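Local coordinates for SCO1/SenC family lipoprotein (Bacillus anthracis, PDB 4HDE) that probably acts in copper delivery or thiol-disulfide chemistry during cytochrome c oxidase assembly, as other SCO1/SenC family lipoproteins with a thioredoxin fold do, at residues L12-Q16 / T27-K31; F15-Q20 / W100-Y106; F39-N43 / N85-F89; M55-Q59 / Q70-F74. All coordinates share one frame. Where two conformers were deposited one is given. Residue numbers count along the deposited sequence, not the author numbering.

Contact 1: residues L12-Q16 / T27-K31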
loop_
_atom_site.group_PDB
_atom_site.type_symbol
_atom_site.label_atom_id
_atom_site.label_comp_id
_atom_site.label_asym_id
_atom_site.label_seq_id
_atom_site.Cartn_x
_atom_site.Cartn_y
_atom_site.Cartn_z
ATOM N N LEU A 12 -1.834 -3.100 -13.827
ATOM C CA LEU A 12 -0.747 -3.379 -12.895
ATOM C C LEU A 12 0.060 -4.557 -13.378
ATOM O O LEU A 12 -0.486 -5.611 -13.705
ATOM C CB LEU A 12 -1.290 -3.736 -11.519
ATOM C CG LEU A 12 -1.907 -2.624 -10.697
ATOM C CD1 LEU A 12 -2.233 -3.172 -9.321
ATOM C CD2 LEU A 12 -0.952 -1.446 -10.603
ATOM N N GLU A 13 1.371 -4.386 -13.421
ATOM C CA GLU A 13 2.242 -5.490 -13.795
ATOM C C GLU A 13 2.235 -6.567 -12.717
ATOM O O GLU A 13 1.924 -6.308 -11.553
ATOM C CB GLU A 13 3.662 -4.995 -14.010
ATOM C CG GLU A 13 4.403 -4.728 -12.721
ATOM C CD GLU A 13 5.758 -4.101 -12.947
ATOM O OE1 GLU A 13 6.776 -4.741 -12.603
ATOM O OE2 GLU A 13 5.806 -2.967 -13.462
ATOM N N THR A 14 2.581 -7.782 -13.121
ATOM C CA THR A 14 2.742 -8.888 -12.201
ATOM C C THR A 14 4.062 -8.728 -11.455
ATOM O O THR A 14 5.095 -8.451 -12.066
ATOM C CB THR A 14 2.720 -10.217 -12.962
ATOM O OG1 THR A 14 1.458 -10.348 -13.630
ATOM C CG2 THR A 14 2.908 -11.394 -12.022
ATOM N N PHE A 15 4.021 -8.877 -10.141
ATOM C CA PHE A 15 5.214 -8.709 -9.310
ATOM C C PHE A 15 5.269 -9.736 -8.182
ATOM O O PHE A 15 4.248 -10.250 -7.732
ATOM C CB PHE A 15 5.281 -7.296 -8.722
ATOM C CG PHE A 15 4.179 -6.989 -7.748
ATOM C CD1 PHE A 15 4.369 -7.154 -6.384
ATOM C CD2 PHE A 15 2.953 -6.522 -8.200
ATOM C CE1 PHE A 15 3.363 -6.872 -5.492
ATOM C CE2 PHE A 15 1.936 -6.247 -7.312
ATOM C CZ PHE A 15 2.145 -6.416 -5.951
ATOM N N GLN A 16 6.487 -10.017 -7.736
ATOM C CA GLN A 16 6.728 -10.891 -6.603
ATOM C C GLN A 16 7.840 -10.275 -5.772
ATOM O O GLN A 16 8.998 -10.270 -6.181
ATOM C CB GLN A 16 7.140 -12.288 -7.067
ATOM C CG GLN A 16 7.452 -13.251 -5.936
ATOM C CD GLN A 16 7.966 -14.583 -6.453
ATOM O OE1 GLN A 16 7.504 -15.092 -7.483
ATOM N NE2 GLN A 16 8.940 -15.147 -5.757
ATOM N N THR A 27 1.451 -10.383 -6.691
ATOM C CA THR A 27 0.297 -10.647 -7.540
ATOM C C THR A 27 -0.295 -12.036 -7.334
ATOM O O THR A 27 -1.518 -12.207 -7.317
ATOM C CB THR A 27 0.687 -10.476 -9.005
ATOM O OG1 THR A 27 1.348 -9.215 -9.158
ATOM C CG2 THR A 27 -0.548 -10.526 -9.907
ATOM N N LYS A 28 0.561 -13.038 -7.182
ATOM C CA LYS A 28 0.090 -14.407 -7.002
ATOM C C LYS A 28 -0.900 -14.475 -5.836
ATOM O O LYS A 28 -1.921 -15.152 -5.918
ATOM C CB LYS A 28 1.274 -15.351 -6.768
ATOM C CG LYS A 28 0.897 -16.788 -6.451
ATOM C CD LYS A 28 2.140 -17.613 -6.167
ATOM C CE LYS A 28 1.798 -19.075 -5.919
ATOM N NZ LYS A 28 1.083 -19.276 -4.629
ATOM N N ASP A 29 -0.597 -13.764 -4.760
ATOM C CA ASP A 29 -1.427 -13.762 -3.565
ATOM C C ASP A 29 -2.638 -12.851 -3.697
ATOM O O ASP A 29 -3.701 -13.142 -3.162
ATOM C CB ASP A 29 -0.581 -13.320 -2.375
ATOM C CG ASP A 29 0.709 -14.089 -2.286
ATOM O OD1 ASP A 29 0.712 -15.155 -1.648
ATOM O OD2 ASP A 29 1.701 -13.649 -2.894
ATOM N N LEU A 30 -2.464 -11.751 -4.416
ATOM C CA LEU A 30 -3.433 -10.664 -4.429
ATOM C C LEU A 30 -4.485 -10.754 -5.533
ATOM O O LEU A 30 -5.558 -10.162 -5.412
ATOM C CB LEU A 30 -2.687 -9.333 -4.533
ATOM C CG LEU A 30 -1.831 -8.965 -3.322
ATOM C CD1 LEU A 30 -0.838 -7.880 -3.730
ATOM C CD2 LEU A 30 -2.682 -8.544 -2.136
ATOM N N LYS A 31 -4.184 -11.469 -6.612
ATOM C CA LYS A 31 -5.117 -11.585 -7.725
ATOM C C LYS A 31 -6.375 -12.316 -7.273
ATOM O O LYS A 31 -6.324 -13.466 -6.854
ATOM C CB LYS A 31 -4.465 -12.296 -8.911
ATOM C CG LYS A 31 -5.338 -12.385 -10.158
ATOM C CD LYS A 31 -5.587 -11.007 -10.753
ATOM C CE LYS A 31 -6.292 -11.095 -12.102
ATOM N NZ LYS A 31 -5.508 -11.867 -13.115
HETATM O O HOH W 1 -0.114 -7.063 -9.782
HETATM O O HOH W 2 3.482 -12.888 -7.071
#
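A polar backbone junction with a small apolar floor ties the loop 12-16, just ahead of strand 16-18, to the start of the short helix 27-30, toward the periphery of the chain. The backbone approach is closest at T14 and T27, whose CA atoms lie 5.5 Å apart, and T27 carries nearly all of the pairing. F15 N donates to T27 OG1 at 2.9 Å with an angle of 166° at the hydrogen, and T27 N donates back to F15 O at 3.0 Å and 153°. One residue thus satisfies both backbone polar groups of F15, its hydroxyl standing in where a strand partner would offer a carbonyl. The junction extends the beta-hairpin of strands 16-18 and 24-26, which in this thioredoxin-fold family precedes the central sheet; helix 27-30 starts directly where the second hairpin strand ends. Its single turn is closed by K31 N to T27 O at 2.9 Å. Two waters widen the link: water 1 lies 2.8 Å from E13 O and 2.7 Å from T27 OG1, while water 2 donates to F15 O at 2.8 Å and accepts from K28 N at 2.9 Å. Beneath, F15 CZ meets L30 CD1 at 4.0 Å. Both side chains also touch W35 of strand 35-40, and the F15 ring packs edge-to-face with F114 of helix 108-119.

Contact 2: residues F15-Q20 / W100-Y106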
loop_
_atom_site.group_PDB
_atom_site.type_symbol
_atom_site.label_atom_id
_atom_site.label_comp_id
_atom_site.label_asym_id
_atom_site.label_seq_id
_atom_site.Cartn_x
_atom_site.Cartn_y
_atom_site.Cartn_z
ATOM N N PHE A 15 4.021 -8.877 -10.141
ATOM C CA PHE A 15 5.214 -8.709 -9.310
ATOM C C PHE A 15 5.269 -9.736 -8.182
ATOM O O PHE A 15 4.248 -10.250 -7.732
ATOM C CB PHE A 15 5.281 -7.296 -8.722
ATOM C CG PHE A 15 4.179 -6.989 -7.748
ATOM C CD1 PHE A 15 4.369 -7.154 -6.384
ATOM C CD2 PHE A 15 2.953 -6.522 -8.200
ATOM C CE1 PHE A 15 3.363 -6.872 -5.492
ATOM C CE2 PHE A 15 1.936 -6.247 -7.312
ATOM C CZ PHE A 15 2.145 -6.416 -5.951
ATOM N N GLN A 16 6.487 -10.017 -7.736
ATOM C CA GLN A 16 6.728 -10.891 -6.603
ATOM C C GLN A 16 7.840 -10.275 -5.772
ATOM O O GLN A 16 8.998 -10.270 -6.181
ATOM C CB GLN A 16 7.140 -12.288 -7.067
ATOM C CG GLN A 16 7.452 -13.251 -5.936
ATOM C CD GLN A 16 7.966 -14.583 -6.453
ATOM O OE1 GLN A 16 7.504 -15.092 -7.483
ATOM N NE2 GLN A 16 8.940 -15.147 -5.757
ATOM N N PHE A 17 7.479 -9.727 -4.618
ATOM C CA PHE A 17 8.458 -9.076 -3.754
ATOM C C PHE A 17 8.579 -9.893 -2.476
ATOM O O PHE A 17 8.164 -11.052 -2.443
ATOM C CB PHE A 17 8.053 -7.624 -3.467
ATOM C CG PHE A 17 7.956 -6.748 -4.706
ATOM C CD1 PHE A 17 8.720 -7.005 -5.838
ATOM C CD2 PHE A 17 7.098 -5.657 -4.722
ATOM C CE1 PHE A 17 8.624 -6.172 -6.962
ATOM C CE2 PHE A 17 6.997 -4.826 -5.832
ATOM C CZ PHE A 17 7.752 -5.090 -6.959
ATOM N N THR A 18 9.163 -9.313 -1.432
ATOM C CA THR A 18 9.351 -10.010 -0.165
ATOM C C THR A 18 8.660 -9.230 0.949
ATOM O O THR A 18 8.783 -8.009 1.017
ATOM C CB THR A 18 10.850 -10.159 0.157
ATOM O OG1 THR A 18 11.494 -10.881 -0.901
ATOM C CG2 THR A 18 11.047 -10.910 1.463
ATOM N N ASN A 19 7.937 -9.927 1.825
ATOM C CA ASN A 19 7.238 -9.258 2.922
ATOM C C ASN A 19 8.056 -9.145 4.206
ATOM O O ASN A 19 9.242 -9.499 4.235
ATOM C CB ASN A 19 5.856 -9.889 3.178
ATOM C CG ASN A 19 5.938 -11.255 3.832
ATOM O OD1 ASN A 19 7.002 -11.710 4.259
ATOM N ND2 ASN A 19 4.798 -11.909 3.935
ATOM N N GLN A 20 7.413 -8.672 5.265
ATOM C CA GLN A 20 8.095 -8.348 6.508
ATOM C C GLN A 20 8.524 -9.599 7.269
ATOM O O GLN A 20 9.229 -9.511 8.260
ATOM C CB GLN A 20 7.219 -7.444 7.388
ATOM C CG GLN A 20 5.966 -8.097 7.981
ATOM C CD GLN A 20 4.728 -7.887 7.134
ATOM O OE1 GLN A 20 4.807 -7.736 5.925
ATOM N NE2 GLN A 20 3.570 -7.880 7.777
ATOM N N TRP A 100 -2.066 -7.648 6.109
ATOM C CA TRP A 100 -1.257 -6.468 5.798
ATOM C C TRP A 100 0.179 -6.910 5.568
ATOM O O TRP A 100 0.840 -7.419 6.483
ATOM C CB TRP A 100 -1.311 -5.453 6.942
ATOM C CG TRP A 100 -0.820 -4.055 6.619
ATOM C CD1 TRP A 100 -0.028 -3.655 5.571
ATOM C CD2 TRP A 100 -1.110 -2.882 7.371
ATOM N NE1 TRP A 100 0.191 -2.292 5.641
ATOM C CE2 TRP A 100 -0.471 -1.800 6.736
ATOM C CE3 TRP A 100 -1.863 -2.637 8.526
ATOM C CZ2 TRP A 100 -0.547 -0.500 7.224
ATOM C CZ3 TRP A 100 -1.942 -1.343 9.004
ATOM C CH2 TRP A 100 -1.289 -0.292 8.353
ATOM N N ASN A 101 0.644 -6.738 4.335
ATOM C CA ASN A 101 2.008 -7.088 3.967
ATOM C C ASN A 101 2.781 -5.853 3.555
ATOM O O ASN A 101 2.297 -5.046 2.761
ATOM C CB ASN A 101 2.001 -8.122 2.842
ATOM C CG ASN A 101 1.584 -9.473 3.324
ATOM O OD1 ASN A 101 2.417 -10.258 3.780
ATOM N ND2 ASN A 101 0.284 -9.756 3.266
ATOM N N LEU A 102 3.961 -5.684 4.141
ATOM C CA LEU A 102 4.859 -4.584 3.797
ATOM C C LEU A 102 5.988 -5.207 2.995
ATOM O O LEU A 102 6.550 -6.225 3.403
ATOM C CB LEU A 102 5.379 -3.883 5.058
ATOM C CG LEU A 102 4.299 -3.207 5.903
ATOM C CD1 LEU A 102 3.659 -4.174 6.899
ATOM C CD2 LEU A 102 4.904 -2.037 6.636
ATOM N N LEU A 103 6.299 -4.616 1.846
ATOM C CA LEU A 103 7.133 -5.269 0.842
ATOM C C LEU A 103 8.453 -4.543 0.590
ATOM O O LEU A 103 8.556 -3.317 0.698
ATOM C CB LEU A 103 6.353 -5.417 -0.470
ATOM C CG LEU A 103 5.003 -6.136 -0.373
ATOM C CD1 LEU A 103 4.350 -6.271 -1.749
ATOM C CD2 LEU A 103 5.152 -7.499 0.282
ATOM N N THR A 104 9.456 -5.333 0.224
ATOM C CA THR A 104 10.789 -4.830 -0.051
ATOM C C THR A 104 11.551 -5.917 -0.805
ATOM O O THR A 104 10.938 -6.843 -1.350
ATOM C CB THR A 104 11.501 -4.432 1.258
ATOM O OG1 THR A 104 12.694 -3.712 0.936
ATOM C CG2 THR A 104 11.836 -5.639 2.110
ATOM N N GLY A 105 12.875 -5.795 -0.864
ATOM C CA GLY A 105 13.722 -6.842 -1.413
ATOM C C GLY A 105 14.242 -6.575 -2.810
ATOM O O GLY A 105 15.096 -7.292 -3.308
ATOM N N TYR A 106 13.727 -5.516 -3.420
ATOM C CA TYR A 106 14.052 -5.103 -4.773
ATOM C C TYR A 106 15.010 -3.913 -4.706
ATOM O O TYR A 106 15.304 -3.411 -3.629
ATOM C CB TYR A 106 12.751 -4.708 -5.482
ATOM C CG TYR A 106 11.771 -3.981 -4.588
ATOM C CD1 TYR A 106 10.610 -4.600 -4.149
ATOM C CD2 TYR A 106 12.016 -2.681 -4.176
ATOM C CE1 TYR A 106 9.714 -3.940 -3.331
ATOM C CE2 TYR A 106 11.137 -2.013 -3.347
ATOM C CZ TYR A 106 9.986 -2.644 -2.930
ATOM O OH TYR A 106 9.090 -1.986 -2.124
#
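The first strand of the N-terminal beta-hairpin crosses the end of edge strand 100-103 of the thioredoxin-fold sheet. The short strand segments cross at 90°, axes 6.9 Å apart, and their backbones pair at a single antiparallel, hydrogen-bonded bridge: T18 N to T104 O 3.0 Å and T104 N to T18 O 2.9 Å. Beyond it the backbones add two CA-H...O contacts (L103 CA to T18 O 3.2 Å, N19 CA to L102 O 3.1 Å), and side chains supply the remaining hydrogen bonds. Q20, with chi1 p and chi2 off-well at -94°, folds its amide against the strand, where OE1 accepts from L102 N at 2.8 Å and NE2 donates to W100 O at 3.1 Å. N19, also chi1 p, donates from ND2 to N101 OD1 at 2.9 Å, while its OD1 accepts from D21 N and K23 N. L103, rotamer mt, puts CD1 3.9 Å from F15 CE1. F17 (chi1 m) and Y106 (chi1 p, 38°), whose OH bonds S75 O, start from CA-to-CB bonds pointing toward the other segment; the Y106 edge meets the F17 face, planes at 64°, centroids 4.5 Å apart, F17 CD2 3.4 Å from Y106 CE1.

Contact 3: residues F39-N43 / N85-F89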
loop_
_atom_site.group_PDB
_atom_site.type_symbol
_atom_site.label_atom_id
_atom_site.label_comp_id
_atom_site.label_asym_id
_atom_site.label_seq_id
_atom_site.Cartn_x
_atom_site.Cartn_y
_atom_site.Cartn_z
ATOM N N PHE A 39 2.732 3.662 -0.535
ATOM C CA PHE A 39 4.194 3.697 -0.637
ATOM C C PHE A 39 4.737 4.444 0.571
ATOM O O PHE A 39 4.221 5.500 0.928
ATOM C CB PHE A 39 4.615 4.392 -1.933
ATOM C CG PHE A 39 4.300 3.596 -3.165
ATOM C CD1 PHE A 39 5.265 2.788 -3.742
ATOM C CD2 PHE A 39 3.037 3.638 -3.742
ATOM C CE1 PHE A 39 4.984 2.036 -4.878
ATOM C CE2 PHE A 39 2.753 2.885 -4.881
ATOM C CZ PHE A 39 3.730 2.082 -5.444
HETATM N N MSE A 40 5.777 3.909 1.192
HETATM C CA MSE A 40 6.322 4.496 2.411
HETATM C C MSE A 40 7.744 4.019 2.652
HETATM O O MSE A 40 8.285 3.239 1.879
HETATM C CB MSE A 40 5.448 4.120 3.604
HETATM C CG MSE A 40 5.130 2.634 3.679
HETATM SE SE MSE A 40 5.116 1.965 5.501
HETATM C CE MSE A 40 7.035 1.788 5.767
ATOM N N PHE A 41 8.370 4.525 3.707
ATOM C CA PHE A 41 9.683 4.028 4.110
ATOM C C PHE A 41 9.863 4.214 5.603
ATOM O O PHE A 41 9.298 5.136 6.185
ATOM C CB PHE A 41 10.839 4.627 3.280
ATOM C CG PHE A 41 11.064 6.106 3.470
ATOM C CD1 PHE A 41 12.212 6.578 4.099
ATOM C CD2 PHE A 41 10.156 7.023 2.965
ATOM C CE1 PHE A 41 12.422 7.944 4.251
ATOM C CE2 PHE A 41 10.366 8.386 3.108
ATOM C CZ PHE A 41 11.482 8.842 3.757
ATOM N N THR A 42 10.627 3.329 6.231
ATOM C CA THR A 42 10.664 3.299 7.693
ATOM C C THR A 42 11.458 4.434 8.322
ATOM O O THR A 42 11.240 4.758 9.485
ATOM C CB THR A 42 11.157 1.944 8.266
ATOM O OG1 THR A 42 12.568 1.808 8.076
ATOM C CG2 THR A 42 10.429 0.780 7.606
ATOM N N ASN A 43 12.364 5.048 7.571
ATOM C CA ASN A 43 13.136 6.161 8.117
ATOM C C ASN A 43 12.524 7.530 7.834
ATOM O O ASN A 43 13.186 8.554 7.980
ATOM C CB ASN A 43 14.587 6.106 7.639
ATOM C CG ASN A 43 15.392 5.046 8.365
ATOM O OD1 ASN A 43 15.779 5.230 9.522
ATOM N ND2 ASN A 43 15.640 3.926 7.696
ATOM N N ASN A 85 13.183 -4.539 9.433
ATOM C CA ASN A 85 12.827 -3.140 9.592
ATOM C C ASN A 85 11.332 -2.942 9.431
ATOM O O ASN A 85 10.713 -2.222 10.217
ATOM C CB ASN A 85 13.572 -2.270 8.582
ATOM C CG ASN A 85 15.072 -2.429 8.670
ATOM O OD1 ASN A 85 15.655 -3.303 8.030
ATOM N ND2 ASN A 85 15.708 -1.576 9.461
ATOM N N LEU A 86 10.751 -3.582 8.425
ATOM C CA LEU A 86 9.320 -3.424 8.168
ATOM C C LEU A 86 8.472 -4.064 9.263
ATOM O O LEU A 86 7.428 -3.525 9.655
ATOM C CB LEU A 86 8.952 -4.011 6.810
ATOM C CG LEU A 86 9.572 -3.243 5.641
ATOM C CD1 LEU A 86 9.314 -3.998 4.346
ATOM C CD2 LEU A 86 9.020 -1.834 5.558
ATOM N N LYS A 87 8.922 -5.207 9.764
ATOM C CA LYS A 87 8.200 -5.900 10.820
ATOM C C LYS A 87 8.186 -5.057 12.097
ATOM O O LYS A 87 7.146 -4.909 12.754
ATOM C CB LYS A 87 8.828 -7.269 11.074
ATOM C CG LYS A 87 8.022 -8.177 12.002
ATOM C CD LYS A 87 8.584 -9.588 12.012
ATOM C CE LYS A 87 7.710 -10.531 12.810
ATOM N NZ LYS A 87 6.385 -10.703 12.160
ATOM N N ALA A 88 9.331 -4.484 12.450
ATOM C CA ALA A 88 9.410 -3.645 13.641
ATOM C C ALA A 88 8.585 -2.373 13.477
ATOM O O ALA A 88 7.951 -1.906 14.429
ATOM C CB ALA A 88 10.856 -3.308 13.957
ATOM N N PHE A 89 8.592 -1.827 12.267
ATOM C CA PHE A 89 7.828 -0.625 11.958
ATOM C C PHE A 89 6.328 -0.850 12.138
ATOM O O PHE A 89 5.662 -0.087 12.843
ATOM C CB PHE A 89 8.140 -0.154 10.531
ATOM C CG PHE A 89 7.356 1.068 10.096
ATOM C CD1 PHE A 89 7.800 2.339 10.410
ATOM C CD2 PHE A 89 6.189 0.934 9.356
ATOM C CE1 PHE A 89 7.088 3.459 10.006
ATOM C CE2 PHE A 89 5.478 2.050 8.951
ATOM C CZ PHE A 89 5.928 3.304 9.276
HETATM O O HOH W 3 13.980 0.893 10.235
#
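Strand 35-40 ends within segment 39-43: M40 and F41 are still extended (phi/psi -160/177° and -152/149°), and the chain turns at T42 (-75/-21°). Segment 85-89 is regular helix, with F89 N to O of N85 at 3.0 Å, and the backbones come nearest at T42 and F89, CA to CA 6.5 Å. The union is mainly apolar. M40, deposited as selenomethionine, directs its chi1 p side chain at the helix, placing CE 4.0 Å from the F89 ring centroid and 27° off the normal, a CH-pi contact over the face. SE, 3.5 Å from F89 CE2 and oblique to the ring, makes this a Met-aromatic contact. T42 CG2 sits 3.6 Å from L86 CD2 and 3.8 Å from F89 CB, filling the gap between these helix residues. On the polar side, water 3 donates to T42 OG1 at 2.7 Å and accepts from N85 ND2 at 3.1 Å; T42 OG1 also bonds D81 OD1, and N85 OD1 accepts from K82 N. The turn leads into the CxxxC motif characteristic of Sco proteins, whose second cysteine, C48, touches M40 and F41. Helix 48-64 packs alongside, T52 meeting both M40 and F89, while M40 pairs by backbone with strand 70-75.

Contact 4: residues M55-Q59 / Q70-F74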
loop_
_atom_site.group_PDB
_atom_site.type_symbol
_atom_site.label_atom_id
_atom_site.label_comp_id
_atom_site.label_asym_id
_atom_site.label_seq_id
_atom_site.Cartn_x
_atom_site.Cartn_y
_atom_site.Cartn_z
HETATM N N MSE A 55 -3.902 4.089 7.520
HETATM C CA MSE A 55 -4.174 2.792 6.956
HETATM C C MSE A 55 -4.653 1.817 8.036
HETATM O O MSE A 55 -5.551 1.014 7.791
HETATM C CB MSE A 55 -2.955 2.257 6.210
HETATM C CG MSE A 55 -3.237 0.936 5.493
HETATM SE SE MSE A 55 -1.914 0.416 4.160
HETATM C CE MSE A 55 -2.576 1.494 2.668
ATOM N N ALA A 56 -4.086 1.899 9.238
ATOM C CA ALA A 56 -4.553 1.058 10.342
ATOM C C ALA A 56 -6.007 1.360 10.735
ATOM O O ALA A 56 -6.769 0.453 11.082
ATOM C CB ALA A 56 -3.634 1.201 11.536
ATOM N N LYS A 57 -6.399 2.629 10.684
ATOM C CA LYS A 57 -7.784 2.994 10.972
ATOM C C LYS A 57 -8.692 2.383 9.908
ATOM O O LYS A 57 -9.739 1.814 10.230
ATOM C CB LYS A 57 -7.946 4.510 11.019
ATOM C CG LYS A 57 -9.372 4.947 11.335
ATOM C CD LYS A 57 -9.447 6.418 11.734
ATOM C CE LYS A 57 -10.893 6.886 11.839
ATOM N NZ LYS A 57 -11.698 6.105 12.823
ATOM N N LEU A 58 -8.274 2.459 8.649
ATOM C CA LEU A 58 -9.019 1.854 7.555
ATOM C C LEU A 58 -9.123 0.343 7.730
ATOM O O LEU A 58 -10.177 -0.238 7.486
ATOM C CB LEU A 58 -8.359 2.198 6.216
ATOM C CG LEU A 58 -9.028 1.655 4.956
ATOM C CD1 LEU A 58 -10.477 2.103 4.872
ATOM C CD2 LEU A 58 -8.251 2.131 3.748
ATOM N N GLN A 59 -8.033 -0.295 8.145
ATOM C CA GLN A 59 -8.018 -1.731 8.391
ATOM C C GLN A 59 -9.056 -2.114 9.448
ATOM O O GLN A 59 -9.833 -3.059 9.276
ATOM C CB GLN A 59 -6.620 -2.173 8.832
ATOM C CG GLN A 59 -6.505 -3.653 9.161
ATOM C CD GLN A 59 -5.172 -4.028 9.792
ATOM O OE1 GLN A 59 -4.671 -3.338 10.685
ATOM N NE2 GLN A 59 -4.611 -5.157 9.365
ATOM N N GLN A 70 -7.253 -6.737 1.605
ATOM C CA GLN A 70 -5.826 -6.805 1.923
ATOM C C GLN A 70 -5.210 -5.416 1.889
ATOM O O GLN A 70 -5.676 -4.526 1.182
ATOM C CB GLN A 70 -5.092 -7.674 0.899
ATOM C CG GLN A 70 -5.549 -9.120 0.887
ATOM C CD GLN A 70 -5.155 -9.868 2.139
ATOM O OE1 GLN A 70 -4.028 -9.743 2.632
ATOM N NE2 GLN A 70 -6.077 -10.674 2.658
ATOM N N PHE A 71 -4.143 -5.249 2.666
ATOM C CA PHE A 71 -3.374 -4.014 2.691
ATOM C C PHE A 71 -1.945 -4.313 2.315
ATOM O O PHE A 71 -1.380 -5.320 2.748
ATOM C CB PHE A 71 -3.465 -3.368 4.073
ATOM C CG PHE A 71 -4.860 -2.927 4.417
ATOM C CD1 PHE A 71 -5.312 -1.690 4.017
ATOM C CD2 PHE A 71 -5.733 -3.781 5.071
ATOM C CE1 PHE A 71 -6.617 -1.294 4.296
ATOM C CE2 PHE A 71 -7.026 -3.392 5.349
ATOM C CZ PHE A 71 -7.464 -2.158 4.958
ATOM N N VAL A 72 -1.380 -3.439 1.489
ATOM C CA VAL A 72 -0.012 -3.605 1.015
ATOM C C VAL A 72 0.698 -2.269 1.071
ATOM O O VAL A 72 0.206 -1.277 0.544
ATOM C CB VAL A 72 0.020 -4.143 -0.433
ATOM C CG1 VAL A 72 1.456 -4.232 -0.964
ATOM C CG2 VAL A 72 -0.671 -5.501 -0.513
ATOM N N SER A 73 1.859 -2.257 1.721
ATOM C CA SER A 73 2.714 -1.070 1.753
ATOM C C SER A 73 4.036 -1.398 1.077
ATOM O O SER A 73 4.744 -2.303 1.516
ATOM C CB SER A 73 2.997 -0.642 3.194
ATOM O OG SER A 73 1.788 -0.329 3.888
ATOM N N PHE A 74 4.379 -0.665 0.026
ATOM C CA PHE A 74 5.646 -0.877 -0.670
ATOM C C PHE A 74 6.699 0.047 -0.087
ATOM O O PHE A 74 6.469 1.260 -0.032
ATOM C CB PHE A 74 5.530 -0.551 -2.165
ATOM C CG PHE A 74 4.523 -1.382 -2.912
ATOM C CD1 PHE A 74 4.868 -2.632 -3.403
ATOM C CD2 PHE A 74 3.251 -0.892 -3.167
ATOM C CE1 PHE A 74 3.955 -3.399 -4.104
ATOM C CE2 PHE A 74 2.323 -1.664 -3.875
ATOM C CZ PHE A 74 2.688 -2.915 -4.347
#
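This is the helix-on-sheet packing inside a beta-alpha-beta crossover, in which strand 35-40, helix 48-64 and strand 70-75 form a unit of the thioredoxin fold. Segment 55-59 of the helix runs almost antiparallel to strand segment 70-74, at 169°, with the axes 10.1 Å apart, the spacing of a helix laid against a sheet. F71 contributes the largest share of the buried area, 114 of 266 Å². Its chi1 m rotamer sends the ring toward the helix, where three residues receive it: M55 CG lies 3.7 Å from F71 CD1, L58 CD2 meets the ring edge at F71 CE1, 3.8 Å away, and Q59 CA stands 3.5 Å from F71 CZ. Q59 CB adds an off-centre CH-pi contact, 4.2 Å from the ring centroid and 30° off the normal. The amide of Q59 turns elsewhere, OE1 to T94 and NE2 to D96 and N99, so its aliphatic part serves the packing. V72 points away from the helix, to the other face of the sheet, where it touches L30 of helix 27-30, W35 and L103; the sheet therefore has buried residues on both faces. S73 points at the helix again, its OG bonded to D38 OD1 and W100 NE1. M55 is deposited as selenomethionine; its selenium, an oblique Met-aromatic neighbour 5.2 Å from the F71 centroid, also reaches S73, with SE 3.8 Å from OG.

Strand 70-75 relates most of these sites. In contact 4 it pairs with contact 2 on one side (L103 N to S73 O 2.8 Å, N101 N to F71 O 2.9 Å) and with contact 3 on the other (M40 N to F74 O 3.0 Å). Contacts 1 and 2 share F15 and Q16, their centres about 11 Å apart, and F15 CE1 touches F74 CE1 at 3.8 Å on the V72 side of the sheet, while helix 48-64 lies on the F71 side. L86 CD1 of contact 3 lies 3.7 Å from T104 CG2 of contact 2. Contact 3 adjoins the CxxxC motif, probably the functional site; contact 1 lies about 21 Å from contact 3, centre to centre.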